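PDB 3G9Q: Iron(3+)-hydroxamate-binding protein FhuD, which binds iron(3+)-hydroxamate complexes such as ferrichrome outside the cell and delivers them to the membrane permease of the FhuCBGD ABC transporter. Local coordinates for residues K146-M151 / A207-A213; I171-L176 / Q261-I265. One frame throughout, in Å; residues are numbered along the deposited sequence.

Contact 1 of 2, residues K146-M151 / A207-A213; sequences KTISIM and AGDYIFA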
ATOM      1  N   LYS A 146     -17.538  14.282  -7.461  1.00 60.48           N
ATOM      2  CA  LYS A 146     -17.907  13.921  -6.110  1.00 51.15           C
ATOM      3  C   LYS A 146     -16.606  13.737  -5.327  1.00 48.54           C
ATOM      4  O   LYS A 146     -15.575  13.340  -5.882  1.00 50.62           O
ATOM      5  CB  LYS A 146     -18.731  12.638  -6.107  1.00 56.67           C
ATOM      6  CG  LYS A 146     -20.154  12.805  -5.583  1.00 60.29           C
ATOM      7  CD  LYS A 146     -20.973  13.779  -6.398  1.00 64.45           C
ATOM      8  CE  LYS A 146     -22.448  13.647  -6.057  1.00 62.09           C
ATOM      9  NZ  LYS A 146     -22.969  12.323  -6.488  1.00 71.73           N
ATOM     10  N   THR A 147     -16.664  14.055  -4.041  1.00 43.89           N
ATOM     11  CA  THR A 147     -15.519  13.969  -3.156  1.00 42.89           C
ATOM     12  C   THR A 147     -15.401  12.611  -2.501  1.00 47.34           C
ATOM     13  O   THR A 147     -16.383  11.872  -2.361  1.00 45.95           O
ATOM     14  CB  THR A 147     -15.642  14.978  -2.039  1.00 52.04           C
ATOM     15  OG1 THR A 147     -16.787  14.657  -1.233  1.00 38.74           O
ATOM     16  CG2 THR A 147     -15.802  16.379  -2.617  1.00 48.26           C
ATOM     17  N   ILE A 148     -14.196  12.285  -2.070  1.00 41.79           N
ATOM     18  CA  ILE A 148     -13.990  11.008  -1.431  1.00 36.25           C
ATOM     19  C   ILE A 148     -13.042  11.142  -0.254  1.00 38.23           C
ATOM     20  O   ILE A 148     -12.053  11.865  -0.327  1.00 42.96           O
ATOM     21  CB  ILE A 148     -13.464   9.984  -2.447  1.00 47.65           C
ATOM     22  CG1 ILE A 148     -12.729   8.866  -1.719  1.00 47.65           C
ATOM     23  CG2 ILE A 148     -12.591  10.663  -3.483  1.00 41.11           C
ATOM     24  CD1 ILE A 148     -11.250   9.091  -1.285  1.00 72.95           C
ATOM     25  N   SER A 149     -13.361  10.451   0.839  1.00 31.89           N
ATOM     26  CA  SER A 149     -12.548  10.498   2.049  1.00 26.28           C
ATOM     27  C   SER A 149     -11.852   9.187   2.312  1.00 29.88           C
ATOM     28  O   SER A 149     -12.271   8.138   1.830  1.00 30.68           O
ATOM     29  CB  SER A 149     -13.410  10.792   3.282  1.00 32.59           C
ATOM     30  OG  SER A 149     -14.214  11.934   3.125  1.00 33.09           O
ATOM     31  N   ILE A 150     -10.782   9.250   3.088  1.00 31.14           N
ATOM     32  CA  ILE A 150     -10.086   8.038   3.478  1.00 42.14           C
ATOM     33  C   ILE A 150      -9.787   8.158   4.961  1.00 52.60           C
ATOM     34  O   ILE A 150      -9.084   9.082   5.387  1.00 57.13           O
ATOM     35  CB  ILE A 150      -8.767   7.834   2.742  1.00 41.34           C
ATOM     36  CG1 ILE A 150      -9.020   7.793   1.228  1.00 36.20           C
ATOM     37  CG2 ILE A 150      -8.121   6.535   3.245  1.00 22.86           C
ATOM     38  CD1 ILE A 150      -7.764   7.889   0.366  1.00 35.76           C
HETATM   39  N   MSE A 151     -10.330   7.245   5.757  1.00 46.73           N
HETATM   40  CA  MSE A 151     -10.081   7.306   7.184  1.00 54.09           C
HETATM   41  C   MSE A 151     -10.082   5.982   7.917  1.00 51.75           C
HETATM   42  O   MSE A 151     -10.809   5.052   7.569  1.00 44.15           O
HETATM   43  CB  MSE A 151     -11.054   8.295   7.855  1.00 57.63           C
HETATM   44  CG  MSE A 151     -12.511   8.256   7.380  1.00 68.23           C
HETATM   45 SE   MSE A 151     -13.656   9.780   7.999  1.00 87.40          SE
HETATM   46  CE  MSE A 151     -13.173  11.161   6.674  1.00 75.47           C
ATOM     47  N   ALA A 207     -15.963  14.337   6.266  1.00 50.72           N
ATOM     48  CA  ALA A 207     -16.694  13.338   5.502  1.00 35.86           C
ATOM     49  C   ALA A 207     -17.138  13.780   4.118  1.00 42.20           C
ATOM     50  O   ALA A 207     -17.837  14.785   3.952  1.00 41.59           O
ATOM     51  CB  ALA A 207     -17.889  12.871   6.297  1.00 44.34           C
ATOM     52  N   GLY A 208     -16.720  13.009   3.125  1.00 40.13           N
ATOM     53  CA  GLY A 208     -17.091  13.301   1.759  1.00 43.05           C
ATOM     54  C   GLY A 208     -18.286  12.475   1.329  1.00 41.12           C
ATOM     55  O   GLY A 208     -18.938  11.822   2.154  1.00 37.60           O
ATOM     56  N   ASP A 209     -18.559  12.521   0.025  1.00 48.30           N
ATOM     57  CA  ASP A 209     -19.664  11.807  -0.628  1.00 45.85           C
ATOM     58  C   ASP A 209     -19.442  10.302  -0.568  1.00 46.48           C
ATOM     59  O   ASP A 209     -20.384   9.534  -0.371  1.00 46.48           O
ATOM     60  CB  ASP A 209     -19.761  12.271  -2.086  1.00 48.14           C
ATOM     61  CG  ASP A 209     -20.078  13.762  -2.204  1.00 52.75           C
ATOM     62  OD1 ASP A 209     -21.245  14.135  -1.970  1.00 57.46           O
ATOM     63  OD2 ASP A 209     -19.170  14.563  -2.509  1.00 47.43           O
ATOM     64  N   TYR A 210     -18.189   9.891  -0.757  1.00 45.49           N
ATOM     65  CA  TYR A 210     -17.818   8.479  -0.683  1.00 53.41           C
ATOM     66  C   TYR A 210     -16.713   8.317   0.348  1.00 46.95           C
ATOM     67  O   TYR A 210     -15.828   9.163   0.456  1.00 41.45           O
ATOM     68  CB  TYR A 210     -17.337   7.949  -2.036  1.00 51.38           C
ATOM     69  CG  TYR A 210     -18.391   7.981  -3.110  1.00 58.12           C
ATOM     70  CD1 TYR A 210     -18.683   9.171  -3.788  1.00 46.68           C
ATOM     71  CD2 TYR A 210     -19.112   6.829  -3.440  1.00 41.62           C
ATOM     72  CE1 TYR A 210     -19.663   9.220  -4.769  1.00 48.11           C
ATOM     73  CE2 TYR A 210     -20.097   6.865  -4.424  1.00 43.17           C
ATOM     74  CZ  TYR A 210     -20.369   8.065  -5.085  1.00 60.69           C
ATOM     75  OH  TYR A 210     -21.346   8.117  -6.067  1.00 67.67           O
ATOM     76  N   ILE A 211     -16.767   7.225   1.102  1.00 45.93           N
ATOM     77  CA  ILE A 211     -15.773   6.986   2.129  1.00 47.17           C
ATOM     78  C   ILE A 211     -15.228   5.572   2.181  1.00 43.66           C
ATOM     79  O   ILE A 211     -15.965   4.602   2.061  1.00 45.53           O
ATOM     80  CB  ILE A 211     -16.332   7.297   3.517  1.00 46.83           C
ATOM     81  CG1 ILE A 211     -17.018   8.668   3.512  1.00 54.51           C
ATOM     82  CG2 ILE A 211     -15.194   7.257   4.533  1.00 52.68           C
ATOM     83  CD1 ILE A 211     -16.251   9.900   3.145  1.00 85.90           C
ATOM     84  N   PHE A 212     -13.921   5.465   2.352  1.00 45.15           N
ATOM     85  CA  PHE A 212     -13.275   4.168   2.474  1.00 44.23           C
ATOM     86  C   PHE A 212     -12.810   4.107   3.921  1.00 41.18           C
ATOM     87  O   PHE A 212     -11.743   4.610   4.246  1.00 51.77           O
ATOM     88  CB  PHE A 212     -12.060   4.082   1.545  1.00 46.39           C
ATOM     89  CG  PHE A 212     -12.400   3.758   0.128  1.00 39.84           C
ATOM     90  CD1 PHE A 212     -12.499   4.755  -0.825  1.00 27.53           C
ATOM     91  CD2 PHE A 212     -12.654   2.448  -0.248  1.00 36.77           C
ATOM     92  CE1 PHE A 212     -12.851   4.447  -2.130  1.00 43.61           C
ATOM     93  CE2 PHE A 212     -13.004   2.140  -1.547  1.00 36.18           C
ATOM     94  CZ  PHE A 212     -13.104   3.139  -2.491  1.00 38.42           C
ATOM     95  N   ALA A 213     -13.599   3.512   4.799  1.00 42.25           N
ATOM     96  CA  ALA A 213     -13.187   3.468   6.192  1.00 50.00           C
ATOM     97  C   ALA A 213     -12.894   2.073   6.697  1.00 54.87           C
ATOM     98  O   ALA A 213     -13.388   1.077   6.159  1.00 60.95           O
ATOM     99  CB  ALA A 213     -14.233   4.122   7.072  1.00 47.73           C
TER
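A parallel pairing of two neighbouring strands joins Ile148-Met151 to Tyr210-Ala213 within the mixed sheet of the C-terminal half of the chain, and at the N-terminal end of the pairing the side chains of Thr147 and Asp209 bond to each other and to the backbone. Along the strands the backbone bonds alternate: Tyr210 N donates to Thr147 O, Ser149 N to Tyr210 O at 2.8 Å, and Phe212 N to Ser149 O. The last bond, Met151 N to Phe212 O at 3.4 Å, is weak. Strand 148-154 lies between 157-161, which runs antiparallel to it, and 210-215, whose far edge is taken by 242-244; such a sheet flanked by helices is the lobe architecture of the iron-siderophore solute-binding proteins. Asp209 OD2 accepts twice from one residue: Thr147 N meets it at 3.0 Å on its anti side, and Thr147 OG1 reaches it at 2.7 Å from the opposite face of the carboxylate plane. With chi1 at 64°, Thr147 OG1 sits between its own backbone N and carbonyl carbon, where it also accepts from Asp209 N (3.0 Å). The hydroxyl thus works as both donor and acceptor, and the two bonds from opposite faces hold Asp209 OD2 in place against Thr147. The aliphatic part of Lys146 crosses Asp209 at about a right angle, and its CG meets the edge of the Tyr210 ring near CE1. On the side of Ser149 and Ile211, Met151 CG rests 4.0 Å from Ile211 CG2.

Contact 2 of 2, residues I171-L176 / Q261-I265; sequences IIYKDL and QLEFI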
ATOM      1  N   ILE A 171      -3.237   6.854  -4.802  1.00 51.19           N
ATOM      2  CA  ILE A 171      -4.033   6.277  -5.890  1.00 53.94           C
ATOM      3  C   ILE A 171      -5.246   7.163  -6.192  1.00 59.79           C
ATOM      4  O   ILE A 171      -5.463   7.633  -7.324  1.00 56.18           O
ATOM      5  CB  ILE A 171      -4.584   4.850  -5.533  1.00 50.74           C
ATOM      6  CG1 ILE A 171      -3.583   4.077  -4.664  1.00 60.14           C
ATOM      7  CG2 ILE A 171      -4.875   4.079  -6.802  1.00 26.08           C
ATOM      8  CD1 ILE A 171      -2.167   3.836  -5.251  1.00 71.55           C
ATOM      9  N   ILE A 172      -6.030   7.382  -5.143  1.00 56.75           N
ATOM     10  CA  ILE A 172      -7.262   8.155  -5.202  1.00 50.98           C
ATOM     11  C   ILE A 172      -7.140   9.648  -5.496  1.00 50.36           C
ATOM     12  O   ILE A 172      -7.911  10.192  -6.301  1.00 47.46           O
ATOM     13  CB  ILE A 172      -8.042   7.946  -3.900  1.00 40.60           C
ATOM     14  CG1 ILE A 172      -8.550   6.495  -3.880  1.00 27.59           C
ATOM     15  CG2 ILE A 172      -9.124   8.983  -3.767  1.00 27.27           C
ATOM     16  CD1 ILE A 172      -9.770   6.243  -4.751  1.00 70.66           C
ATOM     17  N   TYR A 173      -6.174  10.311  -4.876  1.00 37.67           N
ATOM     18  CA  TYR A 173      -6.048  11.734  -5.087  1.00 38.59           C
ATOM     19  C   TYR A 173      -5.091  12.174  -6.179  1.00 41.67           C
ATOM     20  O   TYR A 173      -5.123  13.336  -6.569  1.00 47.04           O
ATOM     21  CB  TYR A 173      -5.703  12.418  -3.764  1.00 35.89           C
ATOM     22  CG  TYR A 173      -6.765  12.255  -2.697  1.00 46.89           C
ATOM     23  CD1 TYR A 173      -6.446  11.711  -1.451  1.00 48.17           C
ATOM     24  CD2 TYR A 173      -8.097  12.626  -2.932  1.00 51.92           C
ATOM     25  CE1 TYR A 173      -7.417  11.536  -0.466  1.00 44.87           C
ATOM     26  CE2 TYR A 173      -9.081  12.454  -1.945  1.00 40.47           C
ATOM     27  CZ  TYR A 173      -8.724  11.906  -0.719  1.00 50.97           C
ATOM     28  OH  TYR A 173      -9.670  11.721   0.259  1.00 56.57           O
ATOM     29  N   LYS A 174      -4.259  11.262  -6.686  1.00 49.98           N
ATOM     30  CA  LYS A 174      -3.296  11.605  -7.747  1.00 55.03           C
ATOM     31  C   LYS A 174      -3.501  10.825  -9.049  1.00 56.61           C
ATOM     32  O   LYS A 174      -3.644  11.422 -10.113  1.00 52.77           O
ATOM     33  CB  LYS A 174      -1.850  11.366  -7.293  1.00 62.65           C
ATOM     34  CG  LYS A 174      -1.373  12.153  -6.095  1.00 65.34           C
ATOM     35  CD  LYS A 174       0.141  12.017  -5.947  1.00 70.05           C
ATOM     36  CE  LYS A 174       0.882  12.768  -7.065  1.00 74.48           C
ATOM     37  NZ  LYS A 174       0.505  14.221  -7.109  1.00 70.57           N
ATOM     38  N   ASP A 175      -3.485   9.494  -8.970  1.00 50.95           N
ATOM     39  CA  ASP A 175      -3.666   8.669 -10.163  1.00 49.38           C
ATOM     40  C   ASP A 175      -5.089   8.744 -10.713  1.00 51.85           C
ATOM     41  O   ASP A 175      -5.292   8.749 -11.921  1.00 50.53           O
ATOM     42  CB  ASP A 175      -3.345   7.198  -9.878  1.00 53.55           C
ATOM     43  CG  ASP A 175      -1.906   6.972  -9.477  1.00 50.69           C
ATOM     44  OD1 ASP A 175      -1.579   7.217  -8.303  1.00 54.74           O
ATOM     45  OD2 ASP A 175      -1.100   6.546 -10.336  1.00 56.38           O
ATOM     46  N   LEU A 176      -6.071   8.792  -9.821  1.00 44.71           N
ATOM     47  CA  LEU A 176      -7.461   8.850 -10.243  1.00 45.75           C
ATOM     48  C   LEU A 176      -7.998  10.285 -10.291  1.00 46.98           C
ATOM     49  O   LEU A 176      -9.109  10.537 -10.773  1.00 50.57           O
ATOM     50  CB  LEU A 176      -8.319   7.992  -9.311  1.00 51.61           C
ATOM     51  CG  LEU A 176      -8.045   6.482  -9.312  1.00 47.05           C
ATOM     52  CD1 LEU A 176      -8.846   5.833  -8.211  1.00 49.21           C
ATOM     53  CD2 LEU A 176      -8.396   5.874 -10.655  1.00 44.32           C
ATOM     54  N   GLN A 261      -5.325  -3.001  -4.793  1.00 40.06           N
ATOM     55  CA  GLN A 261      -5.984  -1.837  -4.194  1.00 36.65           C
ATOM     56  C   GLN A 261      -6.774  -1.037  -5.223  1.00 30.71           C
ATOM     57  O   GLN A 261      -7.858  -0.561  -4.918  1.00 36.60           O
ATOM     58  CB  GLN A 261      -4.958  -0.912  -3.529  1.00 33.55           C
ATOM     59  CG  GLN A 261      -4.129  -1.565  -2.449  1.00 33.49           C
ATOM     60  CD  GLN A 261      -3.089  -0.628  -1.875  1.00 43.25           C
ATOM     61  OE1 GLN A 261      -2.380  -0.977  -0.930  1.00 49.98           O
ATOM     62  NE2 GLN A 261      -2.985   0.569  -2.444  1.00 38.13           N
ATOM     63  N   LEU A 262      -6.237  -0.882  -6.434  1.00 38.11           N
ATOM     64  CA  LEU A 262      -6.937  -0.122  -7.463  1.00 38.02           C
ATOM     65  C   LEU A 262      -8.170  -0.858  -7.915  1.00 34.75           C
ATOM     66  O   LEU A 262      -9.129  -0.233  -8.340  1.00 40.79           O
ATOM     67  CB  LEU A 262      -6.046   0.157  -8.679  1.00 36.42           C
ATOM     68  CG  LEU A 262      -6.717   0.934  -9.835  1.00 22.24           C
ATOM     69  CD1 LEU A 262      -7.324   2.240  -9.348  1.00 23.51           C
ATOM     70  CD2 LEU A 262      -5.692   1.221 -10.916  1.00 31.05           C
ATOM     71  N   GLU A 263      -8.148  -2.184  -7.832  1.00 43.26           N
ATOM     72  CA  GLU A 263      -9.310  -2.976  -8.232  1.00 49.39           C
ATOM     73  C   GLU A 263     -10.409  -2.736  -7.189  1.00 47.51           C
ATOM     74  O   GLU A 263     -11.561  -2.451  -7.527  1.00 47.40           O
ATOM     75  CB  GLU A 263      -8.939  -4.464  -8.300  1.00 52.46           C
ATOM     76  CG  GLU A 263      -9.985  -5.377  -8.956  1.00 76.27           C
ATOM     77  CD  GLU A 263      -9.640  -6.876  -8.808  1.00 89.64           C
ATOM     78  OE1 GLU A 263      -8.518  -7.284  -9.211  1.00 90.38           O
ATOM     79  OE2 GLU A 263     -10.493  -7.645  -8.290  1.00 89.38           O
ATOM     80  N   PHE A 264     -10.042  -2.823  -5.917  1.00 41.78           N
ATOM     81  CA  PHE A 264     -11.012  -2.604  -4.861  1.00 40.50           C
ATOM     82  C   PHE A 264     -11.607  -1.194  -4.898  1.00 39.52           C
ATOM     83  O   PHE A 264     -12.808  -1.027  -4.685  1.00 38.20           O
ATOM     84  CB  PHE A 264     -10.377  -2.862  -3.501  1.00 36.71           C
ATOM     85  CG  PHE A 264     -11.219  -2.404  -2.357  1.00 38.22           C
ATOM     86  CD1 PHE A 264     -12.390  -3.056  -2.038  1.00 39.28           C
ATOM     87  CD2 PHE A 264     -10.850  -1.297  -1.609  1.00 42.29           C
ATOM     88  CE1 PHE A 264     -13.183  -2.614  -0.989  1.00 42.89           C
ATOM     89  CE2 PHE A 264     -11.641  -0.849  -0.558  1.00 41.53           C
ATOM     90  CZ  PHE A 264     -12.807  -1.511  -0.251  1.00 40.16           C
ATOM     91  N   ILE A 265     -10.764  -0.191  -5.149  1.00 30.22           N
ATOM     92  CA  ILE A 265     -11.206   1.201  -5.231  1.00 39.96           C
ATOM     93  C   ILE A 265     -12.262   1.336  -6.349  1.00 43.92           C
ATOM     94  O   ILE A 265     -13.374   1.823  -6.123  1.00 35.70           O
ATOM     95  CB  ILE A 265     -10.023   2.172  -5.579  1.00 45.57           C
ATOM     96  CG1 ILE A 265      -8.900   2.077  -4.521  1.00 34.45           C
ATOM     97  CG2 ILE A 265     -10.558   3.607  -5.748  1.00 23.68           C
ATOM     98  CD1 ILE A 265      -7.590   2.752  -4.914  1.00 62.22           C
TER
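Apolar side chains make most of this buried contact between Ile171-Leu176, on and just after helix 169-175, and Gln261-Ile265 on the C-terminal helix 255-270. The short helical segments run almost perpendicular, at 94°, with their axes 11.7 Å apart, so branched side chains bridge the interval and the backbones stay well separated. Ile265 is central to the hydrophobic grouping and works with both of its branches. Ile265 CD1 comes up to Ile171 CG2 at 3.6 Å, and Ile265 CG2 lies 3.7 Å from Leu176 CD1; the side chains of Ile172 and Ile265 slide past each other in opposite directions. With CG1 beside the backbone N (chi1 -59°) and CG2 beside the carbonyl carbon, the Ile265 fork is split between its neighbours. Leu262, almost a turn earlier, offers one methyl to two partners, Leu262 CD1 standing 4.0 Å from both Ile171 CG2 and Leu176 CD2. Gln261 borders the group, its side chain crossing that of Ile171 at about a right angle.

Backbone hydrogen bonding shapes one partner: Leu176 N reaches back to Ile171 O at 2.8 Å, a wider pi-type turn that brings Leu176 round to the same side as Ile171. Trp128 of helix 118-143 touches both Leu262 and Asp175, while the side chains of Ile172 and Tyr173 pack against Ile148 and Ile150 of strand 148-154, placing the crossing between helix 118-143 and the sheet of the C-terminal lobe.

Overall arrangement
From the N terminus, the chain reaches Lys146-Met151 first, then Ile171-Leu176, and only afterwards Ala207-Ala213, which closes a loop of 55 residues in contact 1. Gln261-Ile265 closes the longer loop of contact 2, with 84 residues between its segments. The segments alternate, so the two loops cross. Their centres lie about 13 Å apart, and they meet directly: Tyr173 OH probably hydrogen-bonds Ile148 O, the side chain of Ile172 packs on Ile148, and the ring of Phe264 meets that of Phe212. Contact 1 joins two strands of the sheet; contact 2 joins two helices covering the side of that sheet where Ile148 and Phe212 lie.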